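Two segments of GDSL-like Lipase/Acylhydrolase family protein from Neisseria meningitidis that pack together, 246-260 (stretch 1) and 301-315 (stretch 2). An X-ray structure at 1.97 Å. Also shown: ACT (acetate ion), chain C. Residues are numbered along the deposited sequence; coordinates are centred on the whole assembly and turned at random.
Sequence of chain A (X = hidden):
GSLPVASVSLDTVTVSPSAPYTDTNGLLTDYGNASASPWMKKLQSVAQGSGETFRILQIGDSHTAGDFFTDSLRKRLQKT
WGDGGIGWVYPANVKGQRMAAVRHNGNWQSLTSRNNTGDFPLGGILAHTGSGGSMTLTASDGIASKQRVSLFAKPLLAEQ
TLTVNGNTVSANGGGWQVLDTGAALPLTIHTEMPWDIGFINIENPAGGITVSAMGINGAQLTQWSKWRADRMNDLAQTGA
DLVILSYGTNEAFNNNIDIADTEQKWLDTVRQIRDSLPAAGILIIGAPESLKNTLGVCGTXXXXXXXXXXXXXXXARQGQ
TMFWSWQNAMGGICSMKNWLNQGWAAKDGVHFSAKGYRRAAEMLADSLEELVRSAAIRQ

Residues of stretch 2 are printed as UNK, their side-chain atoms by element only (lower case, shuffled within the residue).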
# COMPACT_ATOMS: atom_id res chain seq x y z
N SER A 246 -0.70 -2.59 6.97
CA SER A 246 -0.56 -4.04 7.10
C SER A 246 0.87 -4.42 7.50
O SER A 246 1.71 -4.68 6.65
CB SER A 246 -0.98 -4.73 5.79
OG SER A 246 -0.83 -6.14 5.87
N TYR A 247 1.13 -4.43 8.81
CA TYR A 247 2.42 -4.81 9.34
C TYR A 247 2.20 -5.81 10.46
O TYR A 247 1.08 -6.25 10.67
CB TYR A 247 3.17 -3.58 9.88
CG TYR A 247 3.56 -2.53 8.85
CD1 TYR A 247 4.77 -2.61 8.16
CD2 TYR A 247 2.75 -1.43 8.61
CE1 TYR A 247 5.14 -1.64 7.25
CE2 TYR A 247 3.11 -0.44 7.70
CZ TYR A 247 4.31 -0.55 7.02
OH TYR A 247 4.68 0.42 6.11
N GLY A 248 3.25 -6.18 11.17
CA GLY A 248 3.07 -7.03 12.34
C GLY A 248 3.90 -8.28 12.29
O GLY A 248 4.44 -8.71 13.30
N THR A 249 4.02 -8.86 11.10
CA THR A 249 4.78 -10.09 10.93
C THR A 249 6.25 -9.93 11.30
O THR A 249 6.80 -10.75 12.02
CB THR A 249 4.65 -10.61 9.49
OG1 THR A 249 3.28 -10.93 9.23
CG2 THR A 249 5.50 -11.85 9.28
N ASN A 250 6.88 -8.87 10.82
CA ASN A 250 8.28 -8.65 11.15
C ASN A 250 8.51 -8.17 12.58
O ASN A 250 9.46 -8.60 13.23
CB ASN A 250 8.92 -7.71 10.12
CG ASN A 250 8.87 -8.28 8.71
OD1 ASN A 250 9.48 -9.30 8.43
ND2 ASN A 250 8.11 -7.64 7.82
N GLU A 251 7.64 -7.27 13.06
CA GLU A 251 7.71 -6.86 14.46
C GLU A 251 7.70 -8.12 15.33
O GLU A 251 8.46 -8.24 16.28
CB GLU A 251 6.51 -5.96 14.83
CG GLU A 251 6.54 -4.54 14.26
CD GLU A 251 5.93 -4.44 12.86
OE1 GLU A 251 5.87 -5.47 12.18
OE2 GLU A 251 5.52 -3.32 12.45
N ALA A 252 6.84 -9.08 14.96
CA ALA A 252 6.68 -10.31 15.73
C ALA A 252 7.95 -11.14 15.84
O ALA A 252 8.11 -11.91 16.78
CB ALA A 252 5.57 -11.16 15.15
N PHE A 253 8.85 -11.00 14.87
CA PHE A 253 10.08 -11.81 14.89
C PHE A 253 11.23 -11.13 15.61
O PHE A 253 12.33 -11.68 15.70
CB PHE A 253 10.49 -12.24 13.48
CG PHE A 253 9.75 -13.44 12.99
CD1 PHE A 253 10.20 -14.72 13.30
CD2 PHE A 253 8.59 -13.31 12.27
CE1 PHE A 253 9.51 -15.83 12.88
CE2 PHE A 253 7.89 -14.42 11.83
CZ PHE A 253 8.36 -15.68 12.14
N ASN A 254 10.97 -9.93 16.14
CA ASN A 254 11.94 -9.26 17.01
C ASN A 254 11.72 -9.72 18.45
O ASN A 254 10.84 -9.21 19.14
CB ASN A 254 11.80 -7.74 16.90
CG ASN A 254 12.84 -6.99 17.74
OD1 ASN A 254 13.59 -7.60 18.52
ND2 ASN A 254 12.89 -5.68 17.60
N ASN A 255 12.52 -10.69 18.91
CA ASN A 255 12.36 -11.22 20.26
C ASN A 255 12.47 -10.12 21.34
O ASN A 255 11.92 -10.25 22.42
CB ASN A 255 13.39 -12.33 20.53
CG ASN A 255 13.15 -13.59 19.70
OD1 ASN A 255 12.05 -13.85 19.20
ND2 ASN A 255 14.20 -14.40 19.55
N ASN A 256 13.15 -9.03 21.02
CA ASN A 256 13.40 -8.00 22.02
C ASN A 256 12.58 -6.73 21.84
O ASN A 256 12.89 -5.69 22.41
CB ASN A 256 14.90 -7.68 22.08
CG ASN A 256 15.76 -8.94 22.16
OD1 ASN A 256 16.75 -9.10 21.43
ND2 ASN A 256 15.38 -9.86 23.04
N ILE A 257 11.50 -6.82 21.06
CA ILE A 257 10.65 -5.67 20.82
C ILE A 257 10.05 -5.12 22.13
O ILE A 257 9.72 -5.87 23.04
CB ILE A 257 9.53 -6.01 19.79
CG1 ILE A 257 8.84 -4.73 19.29
CG2 ILE A 257 8.55 -6.99 20.39
CD1 ILE A 257 7.92 -4.96 18.10
N ASP A 258 9.94 -3.80 22.21
CA ASP A 258 9.36 -3.14 23.37
C ASP A 258 7.93 -2.77 23.01
O ASP A 258 7.71 -1.78 22.30
CB ASP A 258 10.17 -1.88 23.69
CG ASP A 258 9.71 -1.19 24.98
OD1 ASP A 258 8.50 -1.11 25.24
OD2 ASP A 258 10.59 -0.70 25.71
N ILE A 259 6.97 -3.57 23.47
CA ILE A 259 5.57 -3.39 23.08
C ILE A 259 5.05 -2.02 23.49
O ILE A 259 4.38 -1.34 22.72
CB ILE A 259 4.66 -4.51 23.64
CG1 ILE A 259 5.04 -5.87 23.03
CG2 ILE A 259 3.20 -4.22 23.36
CD1 ILE A 259 4.83 -5.96 21.51
N ALA A 260 5.37 -1.60 24.71
CA ALA A 260 4.91 -0.31 25.20
C ALA A 260 5.44 0.84 24.33
O ALA A 260 4.69 1.74 23.96
CB ALA A 260 5.31 -0.10 26.66
N UNK A 301 4.72 -20.75 17.30
CA UNK A 301 4.56 -19.32 17.07
C UNK A 301 5.79 -18.59 17.57
O UNK A 301 6.38 -19.01 18.56
n UNK A 301 -0.64 -17.26 16.54
c UNK A 301 0.80 -19.16 18.05
c UNK A 301 -0.16 -16.90 17.73
n UNK A 301 0.53 -17.78 18.46
c UNK A 301 3.30 -18.82 17.78
c UNK A 301 1.99 -19.25 17.11
n UNK A 301 -0.36 -15.67 18.19
N UNK A 302 6.18 -17.50 16.90
CA UNK A 302 7.25 -16.69 17.49
C UNK A 302 6.78 -16.16 18.84
O UNK A 302 5.59 -15.90 19.02
c UNK A 302 5.64 -16.89 15.68
c UNK A 302 6.75 -15.99 15.24
c UNK A 302 7.40 -15.52 16.50
N UNK A 303 7.73 -16.01 19.76
CA UNK A 303 7.45 -15.65 21.14
C UNK A 303 6.72 -14.30 21.31
O UNK A 303 5.97 -14.11 22.26
c UNK A 303 9.38 -17.06 21.90
c UNK A 303 8.77 -15.67 21.96
c UNK A 303 8.53 -15.27 23.41
N UNK A 304 6.93 -13.37 20.38
CA UNK A 304 6.31 -12.05 20.53
C UNK A 304 5.09 -11.81 19.64
O UNK A 304 4.55 -10.70 19.61
n UNK A 304 7.70 -10.39 23.17
c UNK A 304 8.22 -9.23 23.56
c UNK A 304 8.46 -11.46 22.52
c UNK A 304 7.34 -10.94 20.30
c UNK A 304 8.67 -11.17 21.03
n UNK A 304 9.51 -8.99 23.36
n UNK A 304 7.46 -8.31 24.13
N UNK A 305 4.65 -12.84 18.91
CA UNK A 305 3.59 -12.66 17.93
C UNK A 305 2.28 -12.26 18.59
O UNK A 305 1.62 -11.31 18.14
c UNK A 305 2.36 -12.72 15.11
c UNK A 305 3.38 -13.93 17.10
c UNK A 305 2.20 -13.89 16.12
c UNK A 305 2.08 -15.22 15.39
N UNK A 306 1.90 -12.98 19.63
CA UNK A 306 0.63 -12.71 20.31
C UNK A 306 0.60 -11.29 20.86
O UNK A 306 -0.38 -10.57 20.68
o UNK A 306 0.12 -15.04 20.82
c UNK A 306 0.35 -13.76 21.43
c UNK A 306 -0.87 -13.38 22.28
N UNK A 307 1.68 -10.86 21.50
CA UNK A 307 1.73 -9.51 22.05
C UNK A 307 1.62 -8.43 20.97
O UNK A 307 0.96 -7.40 21.17
o UNK A 307 5.10 -9.41 25.11
o UNK A 307 5.13 -11.41 24.16
c UNK A 307 3.11 -10.18 24.08
c UNK A 307 3.00 -9.31 22.85
c UNK A 307 4.55 -10.35 24.49
N UNK A 308 2.26 -8.68 19.83
CA UNK A 308 2.18 -7.75 18.70
C UNK A 308 0.76 -7.65 18.15
O UNK A 308 0.25 -6.55 17.95
c UNK A 308 4.59 -7.90 18.04
c UNK A 308 2.87 -7.34 16.28
c UNK A 308 3.17 -8.13 17.58
N UNK A 309 0.11 -8.79 17.90
CA UNK A 309 -1.26 -8.80 17.41
C UNK A 309 -2.22 -8.07 18.36
O UNK A 309 -3.16 -7.39 17.93
c UNK A 309 -1.76 -10.23 17.18
c UNK A 309 -1.37 -12.45 16.05
n UNK A 309 -1.58 -13.03 14.88
o UNK A 309 -1.44 -13.06 17.12
c UNK A 309 -1.08 -10.97 16.03
N UNK A 310 -1.98 -8.21 19.66
CA UNK A 310 -2.85 -7.58 20.66
C UNK A 310 -2.61 -6.08 20.71
O UNK A 310 -3.55 -5.30 20.87
o UNK A 310 -2.59 -9.53 24.47
c UNK A 310 -3.10 -10.18 23.54
n UNK A 310 -3.57 -11.40 23.70
c UNK A 310 -3.21 -9.60 22.14
c UNK A 310 -2.63 -8.21 22.04
N UNK A 311 -1.35 -5.69 20.57
CA UNK A 311 -1.02 -4.28 20.51
C UNK A 311 -1.75 -3.64 19.33
O UNK A 311 -2.32 -2.56 19.47
c UNK A 311 2.04 -2.99 17.68
c UNK A 311 0.49 -4.07 20.35
s UNK A 311 2.45 -2.46 19.34
c UNK A 311 0.84 -2.61 20.09
N UNK A 312 -1.74 -4.33 18.19
CA UNK A 312 -2.37 -3.79 16.99
C UNK A 312 -3.84 -3.48 17.20
O UNK A 312 -4.34 -2.44 16.76
c UNK A 312 -0.67 -5.87 14.16
c UNK A 312 -2.22 -4.74 15.80
o UNK A 312 -0.87 -7.06 14.30
c UNK A 312 -0.78 -4.92 15.34
n UNK A 312 -0.38 -5.33 12.98
N UNK A 313 -4.55 -4.40 17.85
CA UNK A 313 -5.95 -4.18 18.14
C UNK A 313 -6.19 -3.03 19.12
O UNK A 313 -7.08 -2.22 18.92
c UNK A 313 -6.64 -5.47 18.61
n UNK A 313 -10.82 -7.01 17.67
c UNK A 313 -8.14 -5.30 18.71
c UNK A 313 -9.86 -7.90 17.87
c UNK A 313 -8.77 -6.42 19.51
n UNK A 313 -8.88 -7.65 18.73
n UNK A 313 -9.88 -9.05 17.20
N UNK A 314 -5.38 -2.93 20.17
CA UNK A 314 -5.47 -1.79 21.09
C UNK A 314 -5.27 -0.46 20.36
O UNK A 314 -5.97 0.52 20.61
n UNK A 314 -0.48 -3.99 24.00
c UNK A 314 -1.79 -3.96 24.20
c UNK A 314 -4.44 -1.89 22.21
n UNK A 314 -2.45 -5.10 24.32
c UNK A 314 -4.73 -2.93 23.26
n UNK A 314 -2.43 -2.80 24.29
c UNK A 314 -3.87 -2.69 24.52
N UNK A 315 -4.29 -0.42 19.45
CA UNK A 315 -4.04 0.80 18.67
C UNK A 315 -5.26 1.17 17.83
O UNK A 315 -5.67 2.35 17.79
c UNK A 315 -2.81 0.64 17.75
c UNK A 315 -1.53 0.59 18.58
c UNK A 315 -2.75 1.79 16.73
C ACT C . 7.90 -10.11 5.37
O ACT C . 8.86 -10.83 4.96
OXT ACT C . 7.98 -8.87 5.19
CH3 ACT C . 6.68 -10.70 6.02
O HOH W 1 9.39 -13.49 18.76
O HOH W 2 10.45 -16.69 18.76
O HOH W 3 7.71 -5.60 25.88

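Position 301 carries three carbons, a nitrogen, then a carbon bearing two more nitrogens, and touches nothing on stretch 1: a guanidinium, hence Arg-301. Its reach suits it to bracing its own stretch.

At 302 three carbons close a ring onto the backbone N, and one ring carbon lies over one face of Phe-253, so this is Pro-302. Its CG is 3.5 Å from Phe-253 CZ, a CH-pi contact that the compact, puckered ring makes with its CG, 3.8 Å from the centroid of the Phe-253 ring. Pro-302 also opens a type I turn that ends at position 305.

Position 303 has one carbon carrying two others, Val-303. Exposed on the turn, it makes no close contact; its backbone N reaches water 2, 3.0 Å from the water O, and that water donates to Asn-255 OD1.

Position 304 again shows three carbons, a nitrogen and a carbon with two nitrogens, one of them against the carbonyls of Asn-255 and Ile-257: Arg-304. Its NH1 donates to Asn-255 O at 2.9 Å and to Ile-257 O at 3.1 Å, while Ile-257 CG2 lies over one face of the guanidinium. A long cationic donor can thus serve two carbonyls of the loop.

Position 305 has four carbons, forked at the second, packed on Ala-252: Leu-305. Its CD1 is 3.6 Å from Ala-252 CB, and the CA atoms of Ala-252 and Leu-305 are 4.5 Å apart.

Position 306, one carbon bearing an oxygen and a carbon, is Thr-306. It faces away, and its OG1 accepts from Arg-301 NH2 at 2.7 Å.

Position 307 has three carbons, the third with two oxygens, and its CB approaches Ile-259: Glu-307. Its OE1 forms a salt bridge with Arg-304 NH2 at 2.8 Å.

At 308 one carbon carries two, which meet Ala-252 and Ile-259: Val-308. Compact and branched, its CG2 is 4.0 Å from Ile-259 CD1.

Position 309 has three carbons, the third carrying one oxygen and one nitrogen, clear of stretch 1: Gln-309, whose OE1 accepts from Arg-301 NH2 at 3.0 Å.

Position 310 repeats that pattern, exposed: Gln-310, its polar amide suiting the surface.

Position 311, two carbons, sulfur and carbon unbranched, approaches Ile-259: Met-311, a buried apolar chain whose CB lies 4.1 Å from Ile-259 CG2.

Position 312 has three carbons, the third carrying one oxygen and one nitrogen, beside Tyr-247 O: Gln-312, whose NE2 donates to Tyr-247 O at 2.9 Å. A CB on Gly-248 would clash with this NE2.

Position 313, three carbons, a nitrogen, then a carbon carrying two more nitrogens, is Arg-313, out of reach.

Position 314 has the same atoms, ending near Ile-259: Arg-314, its NH2 3.7 Å from Ile-259 CG2.

Position 315, one carbon bearing two, is Val-315, out of reach but buried, as suits an apolar chain.

The contact therefore combines apolar packing around Val-308 with hydrogen bonds from Arg-304 and Gln-312 to backbone carbonyls of stretch 1.

Stretch 2 301-315: RPVRLTEVQQMQRRV
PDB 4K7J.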